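Microcompartments protein (Desulfitobacterium hafniense, PDB 3NWG) probably helps to build the protein shell of a bacterial microcompartment, carrying two BMC domains in one chain. Local coordinates at residues R15-A19 with M63-S67; G98-S104 with G162-V168; Q120-I126 with F137-G142. The contacts are given in a common frame with arbitrary orientation. Residue numbers count along the deposited sequence, not the author numbering.

Contact 1. Residues R15-A19 with M63-S67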
# COMPACT_ATOMS: atom_id res chain seq x y z
N ARG A 15 20.12 18.82 2.30
CA ARG A 15 20.99 19.19 1.18
C ARG A 15 20.64 18.51 -0.13
O ARG A 15 20.77 19.12 -1.19
CB ARG A 15 22.45 18.89 1.52
CG ARG A 15 23.01 19.75 2.63
CD ARG A 15 23.16 21.21 2.21
NE ARG A 15 24.45 21.73 2.69
CZ ARG A 15 25.44 22.12 1.90
NH1 ARG A 15 26.57 22.56 2.41
NH2 ARG A 15 25.29 22.10 0.58
N GLY A 16 20.22 17.25 -0.06
CA GLY A 16 19.83 16.49 -1.23
C GLY A 16 18.60 17.10 -1.87
O GLY A 16 18.50 17.16 -3.10
N ILE A 17 17.66 17.55 -1.04
CA ILE A 17 16.46 18.19 -1.55
C ILE A 17 16.79 19.55 -2.18
O ILE A 17 16.19 19.93 -3.19
CB ILE A 17 15.39 18.28 -0.47
CG1 ILE A 17 14.84 16.87 -0.19
CG2 ILE A 17 14.28 19.23 -0.87
CD1 ILE A 17 13.97 16.75 1.08
N GLU A 18 17.76 20.27 -1.61
CA GLU A 18 18.18 21.56 -2.14
C GLU A 18 18.96 21.33 -3.42
O GLU A 18 18.84 22.10 -4.38
CB GLU A 18 19.04 22.31 -1.14
CG GLU A 18 19.37 23.75 -1.53
CD GLU A 18 20.39 24.42 -0.59
OE1 GLU A 18 21.44 23.81 -0.28
OE2 GLU A 18 20.15 25.57 -0.15
N ALA A 19 19.76 20.27 -3.44
CA ALA A 19 20.54 19.96 -4.62
C ALA A 19 19.59 19.62 -5.76
O ALA A 19 19.80 20.05 -6.89
CB ALA A 19 21.52 18.83 -4.35
N MSE A 63 25.27 23.43 -5.01
CA MSE A 63 24.46 23.59 -3.82
C MSE A 63 24.91 22.67 -2.71
O MSE A 63 25.09 23.11 -1.58
CB MSE A 63 22.97 23.40 -4.10
CG MSE A 63 22.38 24.43 -5.06
SE MSE A 63 22.63 26.30 -4.55
CE MSE A 63 21.97 26.18 -2.76
N ALA A 64 25.12 21.40 -3.04
CA ALA A 64 25.51 20.41 -2.05
C ALA A 64 26.96 20.50 -1.52
O ALA A 64 27.23 20.09 -0.40
CB ALA A 64 25.19 19.01 -2.55
N ALA A 65 27.88 21.06 -2.30
CA ALA A 65 29.26 21.34 -1.81
C ALA A 65 29.96 20.16 -1.08
O ALA A 65 30.26 19.14 -1.71
CB ALA A 65 29.31 22.64 -0.96
N HIS A 66 30.23 20.28 0.22
CA HIS A 66 31.01 19.24 0.92
C HIS A 66 30.23 17.97 1.32
O HIS A 66 30.83 16.98 1.80
CB HIS A 66 31.68 19.80 2.16
CG HIS A 66 32.74 20.81 1.87
ND1 HIS A 66 34.03 20.46 1.52
CD2 HIS A 66 32.72 22.17 1.91
CE1 HIS A 66 34.75 21.56 1.36
NE2 HIS A 66 33.98 22.61 1.58
N SER A 67 28.91 18.00 1.16
CA SER A 67 28.09 16.85 1.48
C SER A 67 27.81 16.01 0.23
O SER A 67 26.97 15.09 0.26
CB SER A 67 26.80 17.26 2.20
OG SER A 67 25.95 18.00 1.36

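Contact 2. Residues G98-S104 with G162-V168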
# COMPACT_ATOMS: atom_id res chain seq x y z
N GLY A 98 19.07 -12.92 -16.16
CA GLY A 98 20.35 -12.40 -15.71
C GLY A 98 20.18 -11.33 -14.64
O GLY A 98 19.23 -10.55 -14.68
N ILE A 99 21.09 -11.32 -13.68
CA ILE A 99 21.07 -10.33 -12.60
C ILE A 99 22.50 -9.86 -12.35
O ILE A 99 23.41 -10.68 -12.17
CB ILE A 99 20.52 -10.91 -11.27
CG1 ILE A 99 19.19 -11.66 -11.49
CG2 ILE A 99 20.37 -9.80 -10.24
CD1 ILE A 99 18.72 -12.53 -10.28
N ILE A 100 22.69 -8.54 -12.35
CA ILE A 100 23.97 -7.95 -11.95
C ILE A 100 23.77 -7.09 -10.71
O ILE A 100 22.82 -6.31 -10.64
CB ILE A 100 24.61 -7.09 -13.06
CG1 ILE A 100 24.75 -7.91 -14.34
CG2 ILE A 100 25.97 -6.54 -12.60
CD1 ILE A 100 25.08 -7.10 -15.57
N GLU A 101 24.67 -7.23 -9.75
CA GLU A 101 24.53 -6.56 -8.47
C GLU A 101 25.87 -5.91 -8.11
O GLU A 101 26.89 -6.58 -8.06
CB GLU A 101 24.08 -7.57 -7.42
CG GLU A 101 23.87 -7.08 -5.99
CD GLU A 101 23.82 -8.25 -4.99
OE1 GLU A 101 24.08 -9.41 -5.40
OE2 GLU A 101 23.53 -8.05 -3.79
N THR A 102 25.84 -4.59 -7.88
CA THR A 102 27.04 -3.78 -7.63
C THR A 102 26.90 -2.97 -6.34
O THR A 102 25.78 -2.73 -5.85
CB THR A 102 27.38 -2.77 -8.79
OG1 THR A 102 26.38 -1.76 -8.86
CG2 THR A 102 27.50 -3.45 -10.14
N PHE A 103 28.05 -2.53 -5.82
CA PHE A 103 28.17 -1.78 -4.58
C PHE A 103 27.81 -0.29 -4.69
O PHE A 103 27.60 0.39 -3.68
CB PHE A 103 29.59 -1.93 -4.01
CG PHE A 103 29.85 -3.26 -3.32
CD1 PHE A 103 29.18 -3.59 -2.14
CD2 PHE A 103 30.78 -4.16 -3.84
CE1 PHE A 103 29.41 -4.80 -1.49
CE2 PHE A 103 31.03 -5.40 -3.20
CZ PHE A 103 30.34 -5.71 -2.02
N SER A 104 27.74 0.23 -5.92
CA SER A 104 27.45 1.65 -6.16
C SER A 104 26.44 1.84 -7.28
O SER A 104 26.38 1.03 -8.22
CB SER A 104 28.74 2.40 -6.50
OG SER A 104 28.95 2.46 -7.90
N GLY A 162 36.50 -3.23 -8.56
CA GLY A 162 36.07 -3.80 -7.28
C GLY A 162 34.70 -3.31 -6.81
O GLY A 162 34.44 -3.25 -5.60
N MSE A 163 33.84 -2.96 -7.76
CA MSE A 163 32.49 -2.46 -7.47
C MSE A 163 31.42 -3.55 -7.62
O MSE A 163 30.25 -3.31 -7.33
CB MSE A 163 32.15 -1.30 -8.41
CG MSE A 163 32.75 0.05 -8.04
SE MSE A 163 32.04 0.68 -6.36
CE MSE A 163 33.57 0.19 -5.23
N LEU A 164 31.82 -4.74 -8.08
CA LEU A 164 30.90 -5.82 -8.42
C LEU A 164 30.66 -6.77 -7.25
O LEU A 164 31.60 -7.38 -6.72
CB LEU A 164 31.43 -6.59 -9.64
CG LEU A 164 30.87 -7.92 -10.19
CD1 LEU A 164 31.42 -9.14 -9.47
CD2 LEU A 164 29.33 -7.96 -10.25
N VAL A 165 29.39 -6.87 -6.84
CA VAL A 165 29.01 -7.80 -5.78
C VAL A 165 28.95 -9.21 -6.37
O VAL A 165 29.64 -10.11 -5.92
CB VAL A 165 27.65 -7.42 -5.10
CG1 VAL A 165 27.25 -8.47 -4.03
CG2 VAL A 165 27.70 -5.99 -4.51
N ASP A 166 28.13 -9.38 -7.41
CA ASP A 166 28.02 -10.65 -8.07
C ASP A 166 27.00 -10.61 -9.20
O ASP A 166 26.31 -9.60 -9.39
CB ASP A 166 27.70 -11.76 -7.06
CG ASP A 166 28.50 -13.05 -7.30
OD1 ASP A 166 28.72 -13.42 -8.48
OD2 ASP A 166 28.90 -13.69 -6.32
N LYS A 167 26.93 -11.70 -9.96
CA LYS A 167 25.98 -11.88 -11.05
C LYS A 167 25.59 -13.35 -11.20
O LYS A 167 26.30 -14.24 -10.74
CB LYS A 167 26.52 -11.38 -12.39
CG LYS A 167 28.04 -11.40 -12.56
CD LYS A 167 28.66 -12.76 -12.70
CE LYS A 167 30.14 -12.65 -12.36
NZ LYS A 167 30.77 -13.98 -12.25
N VAL A 168 24.45 -13.58 -11.83
CA VAL A 168 23.97 -14.92 -12.11
C VAL A 168 23.24 -14.90 -13.44
O VAL A 168 22.63 -13.88 -13.80
CB VAL A 168 23.03 -15.48 -10.98
CG1 VAL A 168 23.73 -15.47 -9.63
CG2 VAL A 168 21.71 -14.73 -10.91

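Contact 3. Residues Q120-I126 with F137-G142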
# COMPACT_ATOMS: atom_id res chain seq x y z
N GLN A 120 20.61 -8.86 -27.83
CA GLN A 120 19.15 -8.81 -27.75
C GLN A 120 18.67 -9.26 -26.37
O GLN A 120 18.35 -10.43 -26.15
CB GLN A 120 18.52 -9.69 -28.85
CG GLN A 120 19.36 -9.87 -30.13
CD GLN A 120 20.37 -11.05 -30.06
OE1 GLN A 120 21.10 -11.21 -29.06
NE2 GLN A 120 20.41 -11.87 -31.12
N VAL A 121 18.63 -8.31 -25.44
CA VAL A 121 18.06 -8.53 -24.12
C VAL A 121 17.04 -7.42 -23.87
O VAL A 121 17.02 -6.42 -24.60
CB VAL A 121 19.16 -8.52 -22.99
CG1 VAL A 121 20.04 -9.76 -23.08
CG2 VAL A 121 20.00 -7.26 -23.05
N ASP A 122 16.19 -7.60 -22.88
CA ASP A 122 15.37 -6.52 -22.36
C ASP A 122 15.63 -6.43 -20.88
O ASP A 122 15.55 -7.44 -20.19
CB ASP A 122 13.89 -6.76 -22.64
CG ASP A 122 13.55 -6.71 -24.14
OD1 ASP A 122 13.58 -5.61 -24.74
OD2 ASP A 122 13.26 -7.79 -24.72
N LEU A 123 15.99 -5.25 -20.38
CA LEU A 123 16.15 -5.05 -18.94
C LEU A 123 14.78 -5.22 -18.32
O LEU A 123 13.78 -4.81 -18.91
CB LEU A 123 16.73 -3.67 -18.60
CG LEU A 123 18.07 -3.20 -19.21
CD1 LEU A 123 18.51 -1.92 -18.55
CD2 LEU A 123 19.18 -4.23 -19.10
N VAL A 124 14.72 -5.85 -17.15
CA VAL A 124 13.44 -6.13 -16.51
C VAL A 124 13.19 -5.12 -15.38
O VAL A 124 12.13 -4.50 -15.34
CB VAL A 124 13.32 -7.58 -16.01
CG1 VAL A 124 11.96 -7.82 -15.39
CG2 VAL A 124 13.55 -8.55 -17.15
N GLU A 125 14.16 -4.97 -14.48
CA GLU A 125 14.10 -3.94 -13.45
C GLU A 125 15.47 -3.50 -12.95
O GLU A 125 16.46 -4.22 -13.07
CB GLU A 125 13.18 -4.35 -12.28
CG GLU A 125 13.79 -5.27 -11.23
CD GLU A 125 12.81 -5.57 -10.09
OE1 GLU A 125 13.15 -6.37 -9.18
OE2 GLU A 125 11.69 -5.00 -10.10
N ILE A 126 15.49 -2.29 -12.41
CA ILE A 126 16.67 -1.75 -11.76
C ILE A 126 16.27 -1.35 -10.34
O ILE A 126 15.23 -0.73 -10.13
CB ILE A 126 17.23 -0.54 -12.54
CG1 ILE A 126 17.88 -1.04 -13.85
CG2 ILE A 126 18.22 0.24 -11.69
CD1 ILE A 126 18.36 0.06 -14.81
N PHE A 137 20.91 -3.39 -8.18
CA PHE A 137 20.92 -4.48 -9.14
C PHE A 137 20.04 -4.29 -10.37
O PHE A 137 19.06 -3.55 -10.34
CB PHE A 137 20.67 -5.83 -8.46
CG PHE A 137 19.27 -6.02 -7.97
CD1 PHE A 137 18.96 -5.78 -6.63
CD2 PHE A 137 18.27 -6.48 -8.83
CE1 PHE A 137 17.65 -5.98 -6.16
CE2 PHE A 137 16.97 -6.68 -8.38
CZ PHE A 137 16.65 -6.44 -7.04
N VAL A 138 20.43 -4.97 -11.45
CA VAL A 138 19.67 -5.01 -12.69
C VAL A 138 19.35 -6.46 -13.05
O VAL A 138 20.17 -7.36 -12.87
CB VAL A 138 20.40 -4.27 -13.86
CG1 VAL A 138 21.74 -4.88 -14.17
CG2 VAL A 138 19.53 -4.22 -15.11
N THR A 139 18.11 -6.69 -13.50
CA THR A 139 17.71 -7.98 -14.06
C THR A 139 17.36 -7.79 -15.53
O THR A 139 16.85 -6.73 -15.93
CB THR A 139 16.51 -8.61 -13.34
OG1 THR A 139 15.38 -7.73 -13.46
CG2 THR A 139 16.80 -8.88 -11.86
N LEU A 140 17.63 -8.82 -16.33
CA LEU A 140 17.32 -8.82 -17.75
C LEU A 140 16.97 -10.22 -18.26
O LEU A 140 17.31 -11.21 -17.63
CB LEU A 140 18.44 -8.16 -18.57
CG LEU A 140 19.96 -8.41 -18.48
CD1 LEU A 140 20.53 -8.52 -17.07
CD2 LEU A 140 20.39 -9.60 -19.30
N THR A 141 16.26 -10.29 -19.39
CA THR A 141 15.99 -11.57 -20.04
C THR A 141 16.30 -11.55 -21.52
O THR A 141 16.52 -10.50 -22.10
CB THR A 141 14.53 -12.03 -19.90
OG1 THR A 141 13.66 -10.92 -20.18
CG2 THR A 141 14.28 -12.51 -18.53
N GLY A 142 16.28 -12.75 -22.09
CA GLY A 142 16.52 -13.02 -23.50
C GLY A 142 16.75 -14.53 -23.60
O GLY A 142 16.53 -15.26 -22.62

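Contact 1. Residues R15-A19 with M63-S67
Residues 15-19 are regular helix, with Ala19 N bonded to Arg15 O (2.7 Å), whereas 63-67 take in the last two residues of a helix and the chain that leaves it: Ala65, with positive phi, is the first residue to abandon helical angles. The backbones approach most closely at Ala19 and Met63 (CA to CA 5.4 Å). Alanine at 19 and 64 suits this close approach because its side chain is small; Ala19 CB meets Ala64 CB at 4.1 Å. The long Arg15 is crowded against the helix end: its NH2 lies an unusually short 2.4 Å from Met63 O and 3.0 Å from Ala64 O, at angles too poor for hydrogen bonds. Ser67 OG bonds to Ala64 O (3.0 Å) and lies over one guanidinium face. Glu18 CD touches CE of selenomethionine Met63 (3.2 Å). Helices 13-26 and 50-64 pack on the four-stranded sheet of the first BMC domain, Val10 of strand 4-10 touching Arg15, Ala64 and, just past the helix, Ser67, while Arg15 and Glu18 also touch Val168 of a neighbouring subunit.

Contact 2. Residues G98-S104 with G162-V168
A classic beta bulge interrupts this antiparallel strand pair within the second BMC domain: Val165 and Asp166 together face Glu101. Glu101 O accepts from both Val165 N (2.8 Å) and Asp166 N (3.1 Å), and Glu101 N donates to Asp166 O (2.9 Å). Before the bulge the register is regular, with Ile99 N to Val168 O (3.0 Å) and Val168 N to Ile99 O (3.1 Å) framing a hydrogen-bonded pair; beyond it, shifted by one residue, Thr102 sits opposite Leu164, and Phe103 N closes the pairing on Met163 O (2.8 Å). The extra residue, Val165, fills the space between two side chains: its CG1 lies 3.6 Å from Glu101 CD, and its CG2 sits squarely over the Phe103 ring, 3.4 Å from the centroid, a CH-pi contact to which a branched aliphatic residue is well suited. Ile99 CD1 packs on Val168 CG2 (3.8 Å). Thr102 OG1 bonds to Ser104 O (2.9 Å) where the chain turns into helix 105-117, with Ser104 at its N-cap position and its OG bonded to Ser107. Ile100, Leu164 and Lys167 lie against helix 144-160 and Thr102 against Leu108 of helix 105-117, whereas the face with Ile99, Glu101 and Asp166 meets another subunit, Glu101 accepting a hydrogen bond from Ile13 N there; strand 136-142 flanks strand 96-102 on its other edge.

Contact 3. Residues Q120-I126 with F137-G142
Backbone hydrogen bonds hold these antiparallel strands together, the shortest running from Val124 N to Thr139 O (2.6 Å) in an almost straight line. Asp122 and Thr141 form a regular hydrogen-bonded pair, with Asp122 N to Thr141 O and Thr141 N to Asp122 O both 3.0 Å. Thr139 accepts from Val124 N through its O and donates through its N to Glu125 O (3.0 Å), so that both residues face it: a classic beta bulge. Beta-branched threonine suits a strand, and its hydroxyl offers the displaced backbone an extra, weak acceptor, Glu125 N to Thr139 OG1 (3.2 Å); Val124 CB lies 3.3 Å from Thr139 OG1. Gly142 is fitting because an ideal CB would fall 2.8 Å from Gln120 O, a clash. Around this framework, Leu123, Ile126, Val138 and Leu140 project to one face, where Leu123 CD2 and Ile126 CG1 approach Val138 CG2 at 4.0 and 3.8 Å. Such aliphatic residues suit a buried surface: Leu123 and Ile126 press on helices 105-117 and 79-85. At the hairpin's other end, Val121 CG1 meets Leu140 CD2 (3.8 Å). The opposite face carries Asp122, Glu125, Thr139 and Thr141, and Glu125 OE1 lies 3.9 Å from Phe137 CE2 at the ring edge. Strands 122-127 and 136-142 form the BMC fold's beta hairpin, second and third in chain order in its helix-backed four-stranded sheet, with 122-127 at the edge within this chain.

Along the chain contact 1 closes before the others begin, and contact 3 is nested within the loop closed by contact 2. Contact 1 belongs to the first BMC domain; contacts 2 and 3 share the second, with centres 13 Å apart. There, strands 96-102 and 136-142 are neighbours, joined by probable hydrogen bonds from Ile100 N to Val138 O (2.8 Å) and Gly98 N to Leu140 O (2.9 Å), so the two contacts span one sheet. The centre of contact 1 lies 28 Å from that of contact 2 and 32 Å from that of contact 3. Between subunits, however, the contact 1 region meets the contact 2 region, consistent with a shell built from side-by-side BMC domains.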